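Local coordinates for protein Endonuclease/exonuclease/phosphatase (Beutenbergia cavernae DSM 12333, PDB 4RUW) that is of unknown function but belongs to the endonuclease/exonuclease/phosphatase family, with a zinc-carrying DNase I-like part followed by an immunoglobulin-like domain, at residues R338-G343 with A432-T437; L363-N368 with R392-S397; G370-D375 with T399-C404; T377-V382 with A421-A426. All blocks are in the same frame, centred on the assembly; numbering follows the deposited sequence.

In the fold
All four contacts lie in the immunoglobulin-like domain, where two four-stranded antiparallel sheets pack as a sandwich. Contacts 1 and 2 join one sheet to the other, with centres about 12 Å apart. Contact 4 pairs the two inner strands of one sheet; its centre is about 11 Å from that of contact 1 and about 8 Å from that of contact 2. A381 N and V394 O form a backbone hydrogen bond (2.8 Å) between strands 378-384 and 390-396, linking contacts 4 and 2. Contact 3 joins two loops, its centre about 13 Å from that of contact 2, and K367 NZ reaches D375 OD1 at 3.0 Å. The zinc ligands H98, D100, H107 and H137 belong to the DNase I-like part, outside all four.

Contact 1. Residues R338-G343 with A432-T437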
loop_
_atom_site.group_PDB
_atom_site.type_symbol
_atom_site.label_atom_id
_atom_site.label_comp_id
_atom_site.label_asym_id
_atom_site.label_seq_id
_atom_site.Cartn_x
_atom_site.Cartn_y
_atom_site.Cartn_z
ATOM N N ARG A 338 -7.452 8.266 15.211
ATOM C CA ARG A 338 -8.442 7.245 15.511
ATOM C C ARG A 338 -9.167 6.794 14.254
ATOM O O ARG A 338 -9.507 7.601 13.385
ATOM C CB ARG A 338 -9.453 7.752 16.544
ATOM C CG ARG A 338 -10.467 6.690 16.974
ATOM C CD ARG A 338 -11.175 7.073 18.263
ATOM N NE ARG A 338 -10.240 7.152 19.378
ATOM C CZ ARG A 338 -9.954 6.137 20.187
ATOM N NH1 ARG A 338 -9.085 6.300 21.169
ATOM N NH2 ARG A 338 -10.538 4.959 20.012
ATOM N N THR A 339 -9.398 5.491 14.168
ATOM C CA THR A 339 -10.201 4.894 13.114
ATOM C C THR A 339 -11.475 4.327 13.711
ATOM O O THR A 339 -11.441 3.649 14.739
ATOM C CB THR A 339 -9.448 3.745 12.446
ATOM O OG1 THR A 339 -8.266 4.262 11.835
ATOM C CG2 THR A 339 -10.308 3.063 11.385
ATOM N N VAL A 340 -12.603 4.634 13.082
ATOM C CA VAL A 340 -13.851 3.967 13.411
ATOM C C VAL A 340 -14.342 3.284 12.135
ATOM O O VAL A 340 -14.533 3.932 11.106
ATOM C CB VAL A 340 -14.910 4.943 13.969
ATOM C CG1 VAL A 340 -16.179 4.188 14.320
ATOM C CG2 VAL A 340 -14.359 5.671 15.196
ATOM N N LEU A 341 -14.487 1.965 12.190
ATOM C CA LEU A 341 -14.944 1.201 11.036
ATOM C C LEU A 341 -16.438 1.387 10.841
ATOM O O LEU A 341 -17.164 1.666 11.796
ATOM C CB LEU A 341 -14.623 -0.280 11.209
ATOM C CG LEU A 341 -13.143 -0.636 11.359
ATOM C CD1 LEU A 341 -12.998 -2.121 11.606
ATOM C CD2 LEU A 341 -12.376 -0.227 10.115
ATOM N N ALA A 342 -16.883 1.219 9.600
ATOM C CA ALA A 342 -18.283 1.412 9.245
ATOM C C ALA A 342 -18.946 0.106 8.838
ATOM O O ALA A 342 -18.299 -0.783 8.275
ATOM C CB ALA A 342 -18.397 2.428 8.113
ATOM N N GLY A 343 -20.243 0.000 9.106
ATOM C CA GLY A 343 -21.008 -1.187 8.768
ATOM C C GLY A 343 -21.183 -2.102 9.962
ATOM O O GLY A 343 -20.439 -2.017 10.935
ATOM N N ALA A 432 -26.213 1.055 9.962
ATOM C CA ALA A 432 -25.292 0.701 11.032
ATOM C C ALA A 432 -24.647 1.964 11.567
ATOM O O ALA A 432 -24.450 2.921 10.822
ATOM C CB ALA A 432 -24.223 -0.257 10.522
ATOM N N SER A 433 -24.305 1.952 12.850
ATOM C CA SER A 433 -23.633 3.074 13.481
ATOM C C SER A 433 -22.657 2.566 14.531
ATOM O O SER A 433 -22.953 1.620 15.264
ATOM C CB SER A 433 -24.653 4.008 14.132
ATOM O OG SER A 433 -24.014 5.040 14.865
ATOM N N ARG A 434 -21.498 3.206 14.600
ATOM C CA ARG A 434 -20.475 2.886 15.584
ATOM C C ARG A 434 -19.909 4.208 16.089
ATOM O O ARG A 434 -19.590 5.088 15.277
ATOM C CB ARG A 434 -19.392 2.041 14.905
ATOM C CG ARG A 434 -18.241 1.642 15.758
ATOM C CD ARG A 434 -17.334 0.670 15.024
ATOM N NE ARG A 434 -17.919 -0.669 14.933
ATOM C CZ ARG A 434 -18.506 -1.180 13.851
ATOM N NH1 ARG A 434 -18.598 -0.475 12.726
ATOM N NH2 ARG A 434 -19.001 -2.412 13.892
ATOM N N THR A 435 -19.776 4.345 17.402
ATOM C CA THR A 435 -19.270 5.574 17.990
ATOM C C THR A 435 -18.191 5.264 19.022
ATOM O O THR A 435 -18.306 4.288 19.776
ATOM C CB THR A 435 -20.408 6.381 18.672
ATOM O OG1 THR A 435 -21.482 6.567 17.745
ATOM C CG2 THR A 435 -19.902 7.742 19.146
ATOM N N GLU A 436 -17.138 6.081 19.040
ATOM C CA GLU A 436 -16.061 5.931 20.010
ATOM C C GLU A 436 -15.676 7.310 20.541
ATOM O O GLU A 436 -15.478 8.249 19.759
ATOM C CB GLU A 436 -14.840 5.271 19.357
ATOM C CG GLU A 436 -15.100 3.859 18.829
ATOM C CD GLU A 436 -13.934 3.282 18.047
ATOM O OE1 GLU A 436 -12.780 3.695 18.303
ATOM O OE2 GLU A 436 -14.183 2.427 17.162
ATOM N N THR A 437 -15.575 7.450 21.861
ATOM C CA THR A 437 -15.068 8.696 22.431
ATOM C C THR A 437 -13.582 8.838 22.129
ATOM O O THR A 437 -12.892 7.852 21.883
ATOM C CB THR A 437 -15.283 8.774 23.953
ATOM O OG1 THR A 437 -14.853 7.551 24.562
ATOM C CG2 THR A 437 -16.748 9.011 24.273
HETATM O O HOH W 1 -10.800 2.460 16.995
HETATM O O HOH W 2 -13.718 0.669 14.700
#
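R434 sets CG anti to the backbone N (chi1 179°) and bends at chi3, which turns NE aside; its guanidinium lies at the carbonyls of L341 and G343. E436 instead sets CG anti to its carbonyl carbon (chi1 -62°), and its carboxylate meets R338. NH1 of R434 grips both backbone oxygens, at 2.7 Å to L341 O and 3.0 Å to G343 O. The two are met differently: the G343 oxygen receives the bond in its carbonyl plane, whereas the donor stands well above the plane of the L341 carbonyl. NH2 adds a weak bond to G343 O. At the other end R338 NH2 forms a salt bridge with E436 OE1 at 3.1 Å; the carboxylate oxygen lies at the edge of the guanidinium, while the two planes stand 82° apart. V340 sits between these polar groups, its CG1 resting on R434 CG at 3.6 Å and its CG2 meeting E436 CD at 3.7 Å. Each strand is an outermost one of its sheet in the immunoglobulin-like sandwich, and the two run nearly antiparallel with axes 7.2 Å apart. Water bridges the separation too: one molecule donates to both T339 O and E436 OE1, and a second accepts from L341 N and donates to E436 OE2. With the R338 guanidinium and two waters as donors, the E436 carboxylate is probably kept ionised, and the R434 charge would polarise the two carbonyls it holds, so at this edge the two sheets are linked by charged and hydrated groups flanking V340.

Contact 2. Residues L363-N368 with R392-S397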
loop_
_atom_site.group_PDB
_atom_site.type_symbol
_atom_site.label_atom_id
_atom_site.label_comp_id
_atom_site.label_asym_id
_atom_site.label_seq_id
_atom_site.Cartn_x
_atom_site.Cartn_y
_atom_site.Cartn_z
ATOM N N LEU A 363 -10.299 14.553 8.566
ATOM C CA LEU A 363 -11.183 13.399 8.549
ATOM C C LEU A 363 -11.156 12.796 7.152
ATOM O O LEU A 363 -11.484 13.477 6.173
ATOM C CB LEU A 363 -12.598 13.844 8.912
ATOM C CG LEU A 363 -13.674 12.864 9.359
ATOM C CD1 LEU A 363 -13.108 11.852 10.328
ATOM C CD2 LEU A 363 -14.819 13.626 10.014
ATOM N N SER A 364 -10.726 11.539 7.063
ATOM C CA SER A 364 -10.733 10.791 5.815
ATOM C C SER A 364 -11.808 9.710 5.911
ATOM O O SER A 364 -11.766 8.866 6.813
ATOM C CB SER A 364 -9.366 10.150 5.568
ATOM O OG SER A 364 -9.407 9.278 4.445
ATOM N N VAL A 365 -12.775 9.748 5.002
ATOM C CA VAL A 365 -13.932 8.877 5.073
ATOM C C VAL A 365 -13.994 8.062 3.799
ATOM O O VAL A 365 -13.943 8.605 2.686
ATOM C CB VAL A 365 -15.228 9.674 5.268
ATOM C CG1 VAL A 365 -16.419 8.738 5.395
ATOM C CG2 VAL A 365 -15.114 10.538 6.492
ATOM N N CYS A 366 -14.143 6.758 3.969
ATOM C CA CYS A 366 -14.070 5.851 2.847
ATOM C C CYS A 366 -15.209 4.848 2.841
ATOM O O CYS A 366 -15.399 4.110 3.810
ATOM C CB CYS A 366 -12.741 5.108 2.893
ATOM S SG CYS A 366 -12.668 3.739 1.762
ATOM N N LYS A 367 -15.970 4.839 1.750
ATOM C CA LYS A 367 -16.940 3.784 1.495
ATOM C C LYS A 367 -16.200 2.673 0.754
ATOM O O LYS A 367 -15.756 2.861 -0.382
ATOM C CB LYS A 367 -18.106 4.290 0.647
ATOM C CG LYS A 367 -19.050 3.170 0.220
ATOM C CD LYS A 367 -20.178 3.671 -0.668
ATOM C CE LYS A 367 -20.987 2.516 -1.227
ATOM N NZ LYS A 367 -22.066 2.980 -2.148
ATOM N N ASN A 368 -16.047 1.525 1.402
ATOM C CA ASN A 368 -15.296 0.431 0.805
ATOM C C ASN A 368 -16.237 -0.677 0.380
ATOM O O ASN A 368 -16.235 -1.775 0.934
ATOM C CB ASN A 368 -14.225 -0.085 1.760
ATOM C CG ASN A 368 -13.124 -0.821 1.037
ATOM O OD1 ASN A 368 -12.720 -0.421 -0.058
ATOM N ND2 ASN A 368 -12.652 -1.912 1.622
ATOM N N ARG A 392 -18.925 18.436 12.828
ATOM C CA ARG A 392 -18.677 18.358 11.395
ATOM C C ARG A 392 -19.062 16.974 10.914
ATOM O O ARG A 392 -18.894 15.991 11.635
ATOM C CB ARG A 392 -17.215 18.650 11.063
ATOM C CG ARG A 392 -16.939 18.721 9.561
ATOM C CD ARG A 392 -15.558 19.268 9.258
ATOM N NE ARG A 392 -15.440 20.672 9.628
ATOM C CZ ARG A 392 -15.575 21.687 8.780
ATOM N NH1 ARG A 392 -15.847 21.458 7.501
ATOM N NH2 ARG A 392 -15.442 22.935 9.212
ATOM N N THR A 393 -19.584 16.918 9.694
ATOM C CA THR A 393 -20.012 15.687 9.053
ATOM C C THR A 393 -19.284 15.555 7.723
ATOM O O THR A 393 -19.212 16.522 6.957
ATOM C CB THR A 393 -21.529 15.715 8.814
ATOM O OG1 THR A 393 -22.200 15.850 10.073
ATOM C CG2 THR A 393 -21.995 14.446 8.127
ATOM N N VAL A 394 -18.710 14.381 7.464
ATOM C CA VAL A 394 -18.030 14.119 6.203
ATOM C C VAL A 394 -18.543 12.792 5.665
ATOM O O VAL A 394 -18.597 11.797 6.395
ATOM C CB VAL A 394 -16.499 14.090 6.385
ATOM C CG1 VAL A 394 -15.801 13.746 5.080
ATOM C CG2 VAL A 394 -16.000 15.434 6.919
ATOM N N THR A 395 -18.935 12.781 4.395
ATOM C CA THR A 395 -19.589 11.619 3.812
ATOM C C THR A 395 -18.855 11.149 2.559
ATOM O O THR A 395 -18.353 11.964 1.782
ATOM C CB THR A 395 -21.060 11.941 3.464
ATOM O OG1 THR A 395 -21.726 12.424 4.634
ATOM C CG2 THR A 395 -21.797 10.708 2.945
ATOM N N ASP A 396 -18.783 9.833 2.373
ATOM C CA ASP A 396 -18.264 9.262 1.139
ATOM C C ASP A 396 -19.310 8.359 0.500
ATOM O O ASP A 396 -19.845 7.458 1.149
ATOM C CB ASP A 396 -16.992 8.466 1.419
ATOM C CG ASP A 396 -16.219 8.142 0.157
ATOM O OD1 ASP A 396 -16.076 9.032 -0.697
ATOM O OD2 ASP A 396 -15.748 7.001 0.006
ATOM N N SER A 397 -19.610 8.602 -0.771
ATOM C CA SER A 397 -20.509 7.721 -1.504
ATOM C C SER A 397 -19.766 7.125 -2.697
ATOM O O SER A 397 -18.541 7.145 -2.735
ATOM C CB SER A 397 -21.770 8.463 -1.940
ATOM O OG SER A 397 -21.445 9.616 -2.682
#
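V365 and V394 face each other from strands whose axes approach to 6.0 Å and whose directions differ by 32°, with K367 and D396 the nearest pair along the backbone. V365 CG2 meets V394 CG1 at 3.6 Å, the two valines crossing obliquely. The other methyl of V394, CG2, receives L363 CD2 at 3.8 Å as the leucine slides past in the opposite direction. A polar link lies at the far end. D396 holds CG anti to its backbone N (chi1 -166°), and OD2 accepts the backbone N-H of K367 at 2.8 Å through its anti lone pair, in an almost straight bond (175°). The backbone itself sets D396 CB against V365 O at 3.3 Å. In this immunoglobulin-like sandwich the contact joins strand 360-367 of one sheet to the edge strand 390-396 of the other, and V365 also touches V379 and A381 of the neighbouring strand. The buried carboxylate thus satisfies a backbone amide of the opposite sheet, while its OD1 is bonded to T405 OG1. K367 runs on fully extended, its CD passing S397 C at 4.0 Å, and its NZ is shared among G398 O, T377 O and the carboxylates of D374 and D375.

Contact 3. Residues G370-D375 with T399-C404; sequences GQADDD and TSRDRC
An ST turn at T399, set within the type I beta turn T399–D402, docks on the loop G370–D375. T399 OG1 serves two bonds: it accepts the backbone N-H of R401 at 3.1 Å, which makes the ST turn, and donates to Q371 O at 2.8 Å. Next to it, S400 grips G370 O twice. S400 OG donates at 2.7 Å in the plane of the G370 carbonyl, and S400 N donates to the same oxygen at 3.1 Å from well above that plane. Both hydroxyls sit between their backbone N and carbonyl carbon, the crowded position (chi1 74° for T399, 70° for S400), which lets them reach the facing carbonyls. The loops connect strand 360-367 to 378-384 and strand 390-396 to 405-410, so the contact ties together two links between the sheets of the immunoglobulin-like sandwich. A disulfide between C404 and C366 is seen in the entry, but both cysteines have two conformations, and in this copy the SG atoms are not at bonding distance. The T399 methyl CG2 packs against the loop backbone, 3.4 Å from D373 O, with the CB of D374 beside it. R401 stretches out from CG to NE and lays one guanidinium face on the chain at Q371 and A372, with A372 N over its centre and A372 CB 3.6 Å from NH1. NE of R401 makes a salt bridge with D292 and NH2 bonds to S288 OG, which together would hold the group at this rotation.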
loop_
_atom_site.group_PDB
_atom_site.type_symbol
_atom_site.label_atom_id
_atom_site.label_comp_id
_atom_site.label_asym_id
_atom_site.label_seq_id
_atom_site.Cartn_x
_atom_site.Cartn_y
_atom_site.Cartn_z
ATOM N N GLY A 370 -18.684 -1.963 -3.228
ATOM C CA GLY A 370 -19.027 -1.834 -4.628
ATOM C C GLY A 370 -17.814 -1.714 -5.527
ATOM O O GLY A 370 -16.744 -1.278 -5.098
ATOM N N GLN A 371 -17.997 -2.098 -6.784
ATOM C CA GLN A 371 -16.959 -1.973 -7.790
ATOM C C GLN A 371 -17.482 -1.125 -8.949
ATOM O O GLN A 371 -17.319 0.090 -8.946
ATOM C CB GLN A 371 -16.458 -3.361 -8.211
ATOM C CG GLN A 371 -15.501 -3.953 -7.172
ATOM C CD GLN A 371 -15.636 -5.455 -6.967
ATOM O OE1 GLN A 371 -16.281 -6.154 -7.745
ATOM N NE2 GLN A 371 -15.009 -5.956 -5.906
ATOM N N ALA A 372 -18.144 -1.745 -9.916
ATOM C CA ALA A 372 -18.679 -1.003 -11.050
ATOM C C ALA A 372 -19.950 -0.235 -10.697
ATOM O O ALA A 372 -20.229 0.813 -11.282
ATOM C CB ALA A 372 -18.943 -1.930 -12.220
ATOM N N ASP A 373 -20.710 -0.757 -9.738
ATOM C CA ASP A 373 -22.063 -0.273 -9.494
ATOM C C ASP A 373 -22.261 0.282 -8.083
ATOM O O ASP A 373 -21.922 -0.355 -7.087
ATOM C CB ASP A 373 -23.075 -1.382 -9.787
ATOM C CG ASP A 373 -23.015 -1.856 -11.231
ATOM O OD1 ASP A 373 -23.127 -1.015 -12.144
ATOM O OD2 ASP A 373 -22.850 -3.072 -11.452
ATOM N N ASP A 374 -22.806 1.491 -8.028
ATOM C CA ASP A 374 -23.081 2.193 -6.781
ATOM C C ASP A 374 -24.470 1.807 -6.276
ATOM O O ASP A 374 -25.469 2.040 -6.959
ATOM C CB ASP A 374 -23.012 3.694 -7.063
ATOM C CG ASP A 374 -23.159 4.554 -5.823
ATOM O OD1 ASP A 374 -23.512 4.042 -4.737
ATOM O OD2 ASP A 374 -22.921 5.774 -5.957
ATOM N N ASP A 375 -24.533 1.222 -5.083
ATOM C CA ASP A 375 -25.807 0.781 -4.514
ATOM C C ASP A 375 -26.556 1.896 -3.781
ATOM O O ASP A 375 -27.613 1.668 -3.195
ATOM C CB ASP A 375 -25.623 -0.442 -3.601
ATOM C CG ASP A 375 -24.775 -0.151 -2.361
ATOM O OD1 ASP A 375 -24.384 1.014 -2.128
ATOM O OD2 ASP A 375 -24.513 -1.106 -1.599
ATOM N N THR A 399 -18.329 4.115 -5.104
ATOM C CA THR A 399 -17.870 2.738 -4.901
ATOM C C THR A 399 -16.392 2.740 -4.546
ATOM O O THR A 399 -15.759 3.794 -4.486
ATOM C CB THR A 399 -18.046 1.851 -6.156
ATOM O OG1 THR A 399 -17.051 2.195 -7.127
ATOM C CG2 THR A 399 -19.444 1.988 -6.756
ATOM N N SER A 400 -15.824 1.556 -4.340
ATOM C CA SER A 400 -14.398 1.448 -4.070
ATOM C C SER A 400 -13.519 1.968 -5.209
ATOM O O SER A 400 -12.330 2.202 -5.016
ATOM C CB SER A 400 -14.025 -0.000 -3.755
ATOM O OG SER A 400 -14.127 -0.822 -4.906
ATOM N N ARG A 401 -14.089 2.142 -6.395
ATOM C CA ARG A 401 -13.328 2.702 -7.515
ATOM C C ARG A 401 -13.133 4.214 -7.421
ATOM O O ARG A 401 -12.355 4.787 -8.184
ATOM C CB ARG A 401 -13.986 2.349 -8.846
ATOM C CG ARG A 401 -13.962 0.865 -9.149
ATOM C CD ARG A 401 -14.564 0.589 -10.506
ATOM N NE ARG A 401 -14.566 -0.834 -10.805
ATOM C CZ ARG A 401 -15.089 -1.358 -11.908
ATOM N NH1 ARG A 401 -15.663 -0.567 -12.804
ATOM N NH2 ARG A 401 -15.041 -2.666 -12.109
ATOM N N ASP A 402 -13.835 4.852 -6.487
ATOM C CA ASP A 402 -13.826 6.304 -6.367
ATOM C C ASP A 402 -12.985 6.775 -5.191
ATOM O O ASP A 402 -12.898 6.107 -4.155
ATOM C CB ASP A 402 -15.255 6.829 -6.211
ATOM C CG ASP A 402 -16.163 6.384 -7.329
ATOM O OD1 ASP A 402 -15.701 6.324 -8.487
ATOM O OD2 ASP A 402 -17.336 6.071 -7.039
ATOM N N ARG A 403 -12.386 7.946 -5.365
ATOM C CA ARG A 403 -11.555 8.594 -4.365
ATOM C C ARG A 403 -12.309 8.766 -3.046
ATOM O O ARG A 403 -13.507 9.038 -3.051
ATOM C CB ARG A 403 -11.157 9.960 -4.929
ATOM C CG ARG A 403 -10.224 10.790 -4.090
ATOM C CD ARG A 403 -9.882 12.062 -4.834
ATOM N NE ARG A 403 -9.061 12.940 -4.010
ATOM C CZ ARG A 403 -8.609 14.127 -4.396
ATOM N NH1 ARG A 403 -8.908 14.589 -5.601
ATOM N NH2 ARG A 403 -7.866 14.849 -3.570
ATOM N N CYS A 404 -11.589 8.608 -1.929
ATOM C CA CYS A 404 -12.107 8.872 -0.577
ATOM C C CYS A 404 -12.441 10.353 -0.388
ATOM O O CYS A 404 -12.013 11.203 -1.172
ATOM C CB CYS A 404 -11.076 8.489 0.501
ATOM S SG CYS A 404 -10.799 6.723 0.844
#

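Contact 4. Residues T377-V382 with A421-A426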
loop_
_atom_site.group_PDB
_atom_site.type_symbol
_atom_site.label_atom_id
_atom_site.label_comp_id
_atom_site.label_asym_id
_atom_site.label_seq_id
_atom_site.Cartn_x
_atom_site.Cartn_y
_atom_site.Cartn_z
ATOM N N THR A 377 -25.681 3.477 -1.123
ATOM C CA THR A 377 -25.312 3.632 0.278
ATOM C C THR A 377 -24.149 4.609 0.409
ATOM O O THR A 377 -23.432 4.887 -0.557
ATOM C CB THR A 377 -24.940 2.298 0.960
ATOM O OG1 THR A 377 -23.765 1.749 0.350
ATOM C CG2 THR A 377 -26.092 1.300 0.877
ATOM N N ALA A 378 -23.965 5.144 1.607
ATOM C CA ALA A 378 -22.861 6.058 1.861
ATOM C C ALA A 378 -22.271 5.760 3.227
ATOM O O ALA A 378 -22.957 5.243 4.108
ATOM C CB ALA A 378 -23.342 7.503 1.803
ATOM N N VAL A 379 -20.991 6.072 3.395
ATOM C CA VAL A 379 -20.382 6.047 4.720
ATOM C C VAL A 379 -20.287 7.481 5.226
ATOM O O VAL A 379 -19.772 8.366 4.535
ATOM C CB VAL A 379 -19.010 5.326 4.734
ATOM C CG1 VAL A 379 -18.309 5.523 6.073
ATOM C CG2 VAL A 379 -19.205 3.841 4.433
ATOM N N ARG A 380 -20.828 7.712 6.415
ATOM C CA ARG A 380 -20.873 9.056 6.969
ATOM C C ARG A 380 -20.150 9.086 8.303
ATOM O O ARG A 380 -20.344 8.213 9.150
ATOM C CB ARG A 380 -22.323 9.511 7.130
ATOM C CG ARG A 380 -22.495 10.858 7.799
ATOM C CD ARG A 380 -23.922 11.341 7.622
ATOM N NE ARG A 380 -24.230 11.484 6.202
ATOM C CZ ARG A 380 -25.438 11.316 5.671
ATOM N NH1 ARG A 380 -26.470 10.999 6.444
ATOM N NH2 ARG A 380 -25.611 11.463 4.362
ATOM N N ALA A 381 -19.288 10.079 8.467
ATOM C CA ALA A 381 -18.589 10.296 9.720
ATOM C C ALA A 381 -19.081 11.581 10.353
ATOM O O ALA A 381 -19.232 12.602 9.673
ATOM C CB ALA A 381 -17.100 10.384 9.488
ATOM N N VAL A 382 -19.349 11.522 11.651
ATOM C CA VAL A 382 -19.758 12.707 12.383
ATOM C C VAL A 382 -18.887 12.878 13.622
ATOM O O VAL A 382 -18.787 11.965 14.455
ATOM C CB VAL A 382 -21.246 12.635 12.807
ATOM C CG1 VAL A 382 -21.689 13.953 13.438
ATOM C CG2 VAL A 382 -22.134 12.296 11.614
ATOM N N ALA A 421 -19.163 6.652 12.954
ATOM C CA ALA A 421 -19.139 6.253 11.553
ATOM C C ALA A 421 -20.370 5.404 11.286
ATOM O O ALA A 421 -20.643 4.443 12.010
ATOM C CB ALA A 421 -17.879 5.469 11.229
ATOM N N CYS A 422 -21.103 5.760 10.235
ATOM C CA CYS A 422 -22.340 5.079 9.886
ATOM C C CYS A 422 -22.334 4.578 8.453
ATOM O O CYS A 422 -21.667 5.137 7.584
ATOM C CB CYS A 422 -23.530 6.022 10.033
ATOM S SG CYS A 422 -23.843 6.593 11.692
ATOM N N LEU A 423 -23.103 3.523 8.214
ATOM C CA LEU A 423 -23.466 3.145 6.866
ATOM C C LEU A 423 -24.900 3.630 6.685
ATOM O O LEU A 423 -25.788 3.270 7.464
ATOM C CB LEU A 423 -23.385 1.634 6.678
ATOM C CG LEU A 423 -23.704 1.166 5.256
ATOM C CD1 LEU A 423 -22.681 1.692 4.248
ATOM C CD2 LEU A 423 -23.795 -0.353 5.195
ATOM N N VAL A 424 -25.107 4.476 5.682
ATOM C CA VAL A 424 -26.400 5.088 5.437
ATOM C C VAL A 424 -26.990 4.486 4.178
ATOM O O VAL A 424 -26.314 4.386 3.154
ATOM C CB VAL A 424 -26.271 6.612 5.264
ATOM C CG1 VAL A 424 -27.649 7.249 5.170
ATOM C CG2 VAL A 424 -25.489 7.210 6.420
ATOM N N GLY A 425 -28.246 4.064 4.259
ATOM C CA GLY A 425 -28.913 3.471 3.116
ATOM C C GLY A 425 -29.262 4.515 2.078
ATOM O O GLY A 425 -29.192 5.716 2.344
ATOM N N ALA A 426 -29.639 4.057 0.888
ATOM C CA ALA A 426 -29.979 4.963 -0.202
ATOM C C ALA A 426 -31.163 5.855 0.166
ATOM O O ALA A 426 -31.251 6.996 -0.285
ATOM C CB ALA A 426 -30.270 4.177 -1.478
#
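A378 and V424, and likewise R380 and C422, are joined by paired backbone hydrogen bonds that make the tight part of this contact. V424 N donates to A378 O at 2.8 Å and A378 N returns the bond to V424 O; R380 N and C422 O are 2.9 Å apart, with C422 N reaching R380 O in turn. Between these pairs V379 faces L423, and farther along A381 faces A421, the latter two with CA atoms 4.5 Å apart. CA-H...O contacts fill in around the ladder, as at V379 CA to C422 O, 3.3 Å. The strands are the two inner ones of a four-stranded antiparallel sheet in the immunoglobulin-like sandwich. V379, A381, A421 and L423 line the sheet face turned to the other sheet, where A381 meets L363. On this inner face V379 CG2 approaches L423 CD1 at 4.1 Å, the side chains crossing at about a right angle; CD1 also lies 4.0 Å from T377 CB. T377 has left the ladder, and its OG1 bonds to D375. On the opposite face C422 and V424 are buried, and S433 touches C422 and I430 touches V424 from the adjacent strand 430-437. The solvent side is limited to the partly exposed A378 and R380 and, beyond the strand, the exposed A426. R380 has CG anti to the backbone N (chi1 176°); V424 CG2 lies against one face of its guanidinium, near the rim, 3.9 Å from NH1. R380 NE is anchored on T395 OG1 of the neighbouring strand.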